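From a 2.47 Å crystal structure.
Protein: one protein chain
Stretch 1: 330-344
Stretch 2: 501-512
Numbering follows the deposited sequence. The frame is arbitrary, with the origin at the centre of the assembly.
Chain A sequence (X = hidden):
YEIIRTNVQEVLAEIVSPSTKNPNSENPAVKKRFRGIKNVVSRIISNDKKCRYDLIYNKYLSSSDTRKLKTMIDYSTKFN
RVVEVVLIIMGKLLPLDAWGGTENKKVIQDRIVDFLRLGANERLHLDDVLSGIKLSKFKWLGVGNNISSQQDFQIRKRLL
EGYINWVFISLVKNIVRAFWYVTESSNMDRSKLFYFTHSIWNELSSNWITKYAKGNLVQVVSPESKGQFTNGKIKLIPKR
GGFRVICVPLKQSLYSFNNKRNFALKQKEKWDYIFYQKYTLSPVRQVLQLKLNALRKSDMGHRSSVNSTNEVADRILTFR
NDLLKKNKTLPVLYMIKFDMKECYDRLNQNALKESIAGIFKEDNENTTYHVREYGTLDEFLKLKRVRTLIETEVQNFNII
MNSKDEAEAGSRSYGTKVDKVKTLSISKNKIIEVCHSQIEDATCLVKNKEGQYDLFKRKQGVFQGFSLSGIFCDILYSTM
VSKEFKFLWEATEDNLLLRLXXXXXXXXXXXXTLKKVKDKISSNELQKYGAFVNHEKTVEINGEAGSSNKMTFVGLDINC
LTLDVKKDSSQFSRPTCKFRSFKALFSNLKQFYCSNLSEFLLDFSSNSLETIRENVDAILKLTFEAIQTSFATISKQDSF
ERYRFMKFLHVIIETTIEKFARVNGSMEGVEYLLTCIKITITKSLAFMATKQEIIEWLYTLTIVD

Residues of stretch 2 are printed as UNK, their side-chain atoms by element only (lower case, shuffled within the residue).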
# COMPACT_ATOMS: atom_id res chain seq x y z
N LEU A 330 -8.46 37.81 12.61
CA LEU A 330 -8.83 36.83 11.60
C LEU A 330 -10.07 37.32 10.87
O LEU A 330 -11.11 37.53 11.52
CB LEU A 330 -9.08 35.47 12.23
CG LEU A 330 -8.89 34.29 11.27
CD1 LEU A 330 -7.48 34.31 10.70
CD2 LEU A 330 -9.17 32.98 11.97
N PRO A 331 -10.02 37.53 9.56
CA PRO A 331 -11.20 38.01 8.84
C PRO A 331 -12.20 36.88 8.63
O PRO A 331 -11.92 35.70 8.87
CB PRO A 331 -10.64 38.48 7.49
CG PRO A 331 -9.13 38.35 7.59
CD PRO A 331 -8.86 37.35 8.67
N VAL A 332 -13.39 37.26 8.19
CA VAL A 332 -14.37 36.28 7.74
C VAL A 332 -13.82 35.60 6.50
O VAL A 332 -13.47 36.27 5.51
CB VAL A 332 -15.73 36.92 7.48
CG1 VAL A 332 -16.73 35.88 6.98
CG2 VAL A 332 -16.25 37.60 8.74
N LEU A 333 -13.70 34.28 6.54
CA LEU A 333 -13.06 33.50 5.49
C LEU A 333 -14.09 32.63 4.79
O LEU A 333 -15.02 32.12 5.42
CB LEU A 333 -11.94 32.63 6.05
CG LEU A 333 -10.77 33.42 6.64
CD1 LEU A 333 -9.78 32.48 7.28
CD2 LEU A 333 -10.10 34.26 5.56
N TYR A 334 -13.92 32.47 3.48
CA TYR A 334 -14.78 31.65 2.65
C TYR A 334 -13.97 30.48 2.12
O TYR A 334 -12.81 30.65 1.73
CB TYR A 334 -15.37 32.46 1.49
CG TYR A 334 -15.97 33.78 1.92
CD1 TYR A 334 -15.15 34.87 2.19
CD2 TYR A 334 -17.34 33.93 2.06
CE1 TYR A 334 -15.69 36.08 2.59
CE2 TYR A 334 -17.88 35.13 2.46
CZ TYR A 334 -17.05 36.20 2.73
OH TYR A 334 -17.58 37.41 3.12
N MSE A 335 -14.55 29.29 2.14
CA MSE A 335 -13.83 28.13 1.64
C MSE A 335 -14.70 27.15 0.87
O MSE A 335 -15.88 26.98 1.15
CB MSE A 335 -13.12 27.41 2.78
CG MSE A 335 -14.02 27.00 3.92
SE MSE A 335 -12.96 26.15 5.32
CE MSE A 335 -11.78 27.64 5.74
N ILE A 336 -14.06 26.52 -0.11
CA ILE A 336 -14.73 25.62 -1.05
C ILE A 336 -13.82 24.41 -1.26
O ILE A 336 -12.61 24.56 -1.43
CB ILE A 336 -15.02 26.34 -2.38
CG1 ILE A 336 -15.57 25.37 -3.43
CG2 ILE A 336 -13.79 27.08 -2.89
CD1 ILE A 336 -17.06 25.19 -3.35
N LYS A 337 -14.40 23.21 -1.21
CA LYS A 337 -13.68 21.99 -1.56
C LYS A 337 -14.40 21.31 -2.72
O LYS A 337 -15.63 21.33 -2.80
CB LYS A 337 -13.56 21.03 -0.37
CG LYS A 337 -14.80 20.21 -0.08
CD LYS A 337 -14.52 19.12 0.94
CE LYS A 337 -15.74 18.25 1.16
NZ LYS A 337 -15.48 17.19 2.17
N PHE A 338 -13.61 20.71 -3.61
CA PHE A 338 -14.16 20.05 -4.79
C PHE A 338 -13.15 19.01 -5.27
O PHE A 338 -11.94 19.20 -5.13
CB PHE A 338 -14.49 21.06 -5.90
CG PHE A 338 -13.33 21.92 -6.33
CD1 PHE A 338 -13.01 23.09 -5.65
CD2 PHE A 338 -12.57 21.58 -7.44
CE1 PHE A 338 -11.95 23.89 -6.05
CE2 PHE A 338 -11.51 22.37 -7.85
CZ PHE A 338 -11.20 23.53 -7.16
N ASP A 339 -13.66 17.88 -5.77
CA ASP A 339 -12.84 16.77 -6.21
C ASP A 339 -13.15 16.41 -7.66
O ASP A 339 -14.13 16.86 -8.24
CB ASP A 339 -13.03 15.55 -5.30
CG ASP A 339 -14.45 15.02 -5.32
OD1 ASP A 339 -15.40 15.83 -5.30
OD2 ASP A 339 -14.62 13.78 -5.35
N MSE A 340 -12.29 15.57 -8.23
CA MSE A 340 -12.42 15.14 -9.62
C MSE A 340 -13.02 13.75 -9.74
O MSE A 340 -12.72 12.85 -8.95
CB MSE A 340 -11.07 15.20 -10.33
CG MSE A 340 -10.45 16.59 -10.36
SE MSE A 340 -11.66 17.94 -11.09
CE MSE A 340 -10.48 19.50 -11.04
N LYS A 341 -13.89 13.58 -10.74
CA LYS A 341 -14.52 12.30 -11.04
C LYS A 341 -13.58 11.45 -11.88
O LYS A 341 -13.29 11.80 -13.03
CB LYS A 341 -15.84 12.51 -11.78
CG LYS A 341 -17.01 12.92 -10.91
CD LYS A 341 -18.27 13.12 -11.75
CE LYS A 341 -18.08 14.24 -12.77
NZ LYS A 341 -19.33 14.55 -13.51
N GLU A 342 -13.11 10.34 -11.32
CA GLU A 342 -12.34 9.32 -12.04
C GLU A 342 -11.16 9.94 -12.79
O GLU A 342 -11.03 9.81 -14.01
CB GLU A 342 -13.24 8.53 -12.99
CG GLU A 342 -14.49 7.94 -12.34
CD GLU A 342 -14.18 7.05 -11.15
OE1 GLU A 342 -14.33 7.53 -10.00
OE2 GLU A 342 -13.77 5.89 -11.36
N CYS A 343 -10.30 10.63 -12.04
CA CYS A 343 -9.22 11.41 -12.65
C CYS A 343 -8.31 10.55 -13.52
O CYS A 343 -7.79 11.02 -14.54
CB CYS A 343 -8.42 12.13 -11.57
SG CYS A 343 -7.44 11.05 -10.53
N TYR A 344 -8.07 9.29 -13.12
CA TYR A 344 -7.22 8.42 -13.92
C TYR A 344 -7.93 7.93 -15.18
O TYR A 344 -7.33 7.90 -16.26
CB TYR A 344 -6.74 7.22 -13.10
CG TYR A 344 -5.67 7.56 -12.09
CD1 TYR A 344 -5.94 7.52 -10.73
CD2 TYR A 344 -4.39 7.92 -12.50
CE1 TYR A 344 -4.96 7.83 -9.80
CE2 TYR A 344 -3.41 8.23 -11.58
CZ TYR A 344 -3.70 8.19 -10.24
OH TYR A 344 -2.72 8.50 -9.32
N UNK A 501 -3.76 15.17 -4.77
CA UNK A 501 -4.15 14.11 -5.75
C UNK A 501 -5.34 14.60 -6.58
O UNK A 501 -5.11 15.23 -7.63
c UNK A 501 -4.43 12.76 -5.06
c UNK A 501 -4.65 11.65 -6.07
c UNK A 501 -3.33 12.39 -4.08
N UNK A 502 -6.56 14.31 -6.12
CA UNK A 502 -7.77 14.70 -6.84
C UNK A 502 -8.67 15.63 -6.03
O UNK A 502 -9.69 16.09 -6.55
o UNK A 502 -8.17 12.52 -5.13
c UNK A 502 -8.57 13.46 -7.30
o UNK A 502 -9.64 11.53 -6.42
c UNK A 502 -8.81 12.44 -6.20
N UNK A 503 -8.31 15.95 -4.79
CA UNK A 503 -9.11 16.81 -3.93
C UNK A 503 -8.54 18.23 -3.87
O UNK A 503 -7.32 18.42 -3.76
o UNK A 503 -9.02 13.89 -2.13
c UNK A 503 -9.19 16.23 -2.51
c UNK A 503 -9.77 14.82 -2.50
o UNK A 503 -10.94 14.65 -2.87
N UNK A 504 -9.43 19.21 -3.91
CA UNK A 504 -9.05 20.62 -3.91
C UNK A 504 -9.71 21.33 -2.74
O UNK A 504 -10.82 20.97 -2.33
c UNK A 504 -9.46 21.31 -5.21
c UNK A 504 -8.76 20.80 -6.44
c UNK A 504 -8.46 19.12 -8.13
c UNK A 504 -7.46 19.87 -8.71
c UNK A 504 -9.10 19.59 -7.00
c UNK A 504 -7.75 21.55 -7.03
c UNK A 504 -7.10 21.09 -8.16
N UNK A 505 -9.01 22.33 -2.20
CA UNK A 505 -9.58 23.22 -1.20
C UNK A 505 -9.09 24.63 -1.51
O UNK A 505 -7.95 24.82 -1.95
c UNK A 505 -7.72 22.99 0.50
c UNK A 505 -9.21 22.80 0.24
c UNK A 505 -10.04 23.61 1.24
c UNK A 505 -9.95 23.10 2.66
N UNK A 506 -9.97 25.61 -1.31
CA UNK A 506 -9.64 27.00 -1.57
C UNK A 506 -10.23 27.86 -0.47
O UNK A 506 -11.45 27.86 -0.28
c UNK A 506 -10.16 27.44 -2.94
c UNK A 506 -8.63 30.82 -3.64
c UNK A 506 -8.77 29.47 -3.42
c UNK A 506 -10.99 31.10 -3.39
c UNK A 506 -11.12 29.74 -3.17
c UNK A 506 -9.74 31.64 -3.63
c UNK A 506 -10.01 28.91 -3.18
N UNK A 507 -9.38 28.58 0.24
CA UNK A 507 -9.78 29.44 1.35
C UNK A 507 -9.45 30.87 0.98
O UNK A 507 -8.35 31.15 0.47
c UNK A 507 -9.60 29.87 3.82
c UNK A 507 -8.53 27.02 4.12
c UNK A 507 -9.09 29.03 2.66
c UNK A 507 -9.32 27.54 2.94
N UNK A 508 -10.39 31.78 1.22
CA UNK A 508 -10.20 33.17 0.84
C UNK A 508 -11.00 34.06 1.77
O UNK A 508 -12.01 33.65 2.34
c UNK A 508 -12.09 33.08 -0.80
o UNK A 508 -10.37 34.76 -0.99
c UNK A 508 -10.61 33.40 -0.62
N UNK A 509 -10.52 35.30 1.93
CA UNK A 509 -11.30 36.36 2.55
C UNK A 509 -12.04 37.20 1.52
O UNK A 509 -12.96 37.93 1.88
o UNK A 509 -9.45 37.94 2.58
c UNK A 509 -10.40 37.27 3.39
N UNK A 510 -11.63 37.12 0.25
CA UNK A 510 -12.24 37.89 -0.83
C UNK A 510 -13.40 37.09 -1.41
O UNK A 510 -13.20 36.11 -2.13
n UNK A 510 -10.67 40.04 -3.39
c UNK A 510 -11.20 38.21 -1.90
c UNK A 510 -11.64 39.33 -2.83
o UNK A 510 -12.83 39.55 -3.03
N UNK A 511 -14.63 37.52 -1.09
CA UNK A 511 -15.81 36.84 -1.60
C UNK A 511 -15.93 36.96 -3.12
O UNK A 511 -16.66 36.17 -3.73
n UNK A 511 -20.94 35.34 -1.15
c UNK A 511 -18.25 36.47 -0.89
c UNK A 511 -19.45 37.10 -0.18
c UNK A 511 -20.54 36.07 0.09
c UNK A 511 -17.06 37.42 -0.93
N UNK A 512 -15.22 37.91 -3.73
CA UNK A 512 -15.26 38.07 -5.18
C UNK A 512 -14.39 37.02 -5.87
O UNK A 512 -14.83 36.37 -6.82
o UNK A 512 -15.10 41.61 -4.56
o UNK A 512 -16.89 40.38 -4.85
c UNK A 512 -15.66 40.57 -4.95
c UNK A 512 -14.80 39.48 -5.57

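Position 501 carries three side-chain carbons, one bearing the other two. The fork at the first carbon, with no heteroatom, identifies Val 501; its nearest side-chain approach to stretch 1 is CG1 to Tyr 344 OH, at 4.9 Å.

Position 502 has two carbons, the second bearing two oxygens: a carboxylate one carbon from the backbone, hence Asp 502. Its CB points toward stretch 1 and lies 4.2 Å from Cys 343 SG. Its backbone O accepts from Met 340 N at 3.1 Å, with a bent N-H...O angle of 137°.

Position 503 repeats the pattern of two carbons and two oxygens, and is Asp 503. It forms a non-hydrogen-bonded antiparallel pair with Asp 339, which sets two like charges close together: Asp 339 OD2 and Asp 503 OD1 are 4.5 Å apart. Asp 339 OD2 is hydrogen-bonded elsewhere in the structure.

Position 504 shows one carbon followed by a six-carbon ring without a hydroxyl oxygen, so it is Phe 504. Its CB sits over one face of the Phe 338 ring, 3.5 Å from the centroid and 15° off the normal. The two ring planes are 5° from parallel, but with centroids 4.9 Å apart they are slid so far that they barely overlap. Met 340 CE approaches Phe 504 CE2 at 3.6 Å.

Position 505 has four carbons, forked at the first, with one arm two carbons long: Ile 505. It is paired with Lys 337 at a CA-CA distance of 4.3 Å, and its own CA lies 3.3 Å from Ile 336 O in a CA-H...O contact.

Position 506 is again one carbon and a six-carbon ring, Phe 506. Ile 336 CG2 lies 3.6 Å from Phe 506 CB and also meets the edge of the ring, near its plane.

Position 507 has the same four-carbon fork as 505 and is Ile 507. Its CG2 packs 3.7 Å from CE of the selenomethionine Met 335.

Position 508 has one carbon bearing an oxygen and a carbon, which defines Thr 508. Its CG2 is 4.0 Å from Tyr 334 CB, while OG1 turns to its own stretch and accepts from the backbone N of position 510 at 2.9 Å.

Position 509, one carbon then one oxygen, is Ser 509. Its CB lies 3.7 Å from Leu 333 CD2.

Position 510 has two carbons, the second bearing an oxygen and a nitrogen: Asn 510. Its CB points away from stretch 1, and OD1 caps the following helix by accepting from N of position 512 at 3.0 Å.

Position 511, four carbons in a row ending in nitrogen, is Lys 511. Its CG stands over the Tyr 334 ring, 3.9 Å from the centroid.

Position 512, two carbons and two oxygens, is Asp 512, beyond reach of stretch 1.

The strands run antiparallel at 172°. Reciprocal N-H...O bonds join Tyr 334 with Thr 508, Ile 336 with Phe 506 and Phe 338 with Phe 504; these pairs share one sheet face, while the intervening pairs occupy the other.

Stretch 2 501-512: VDDFIFITSNKD
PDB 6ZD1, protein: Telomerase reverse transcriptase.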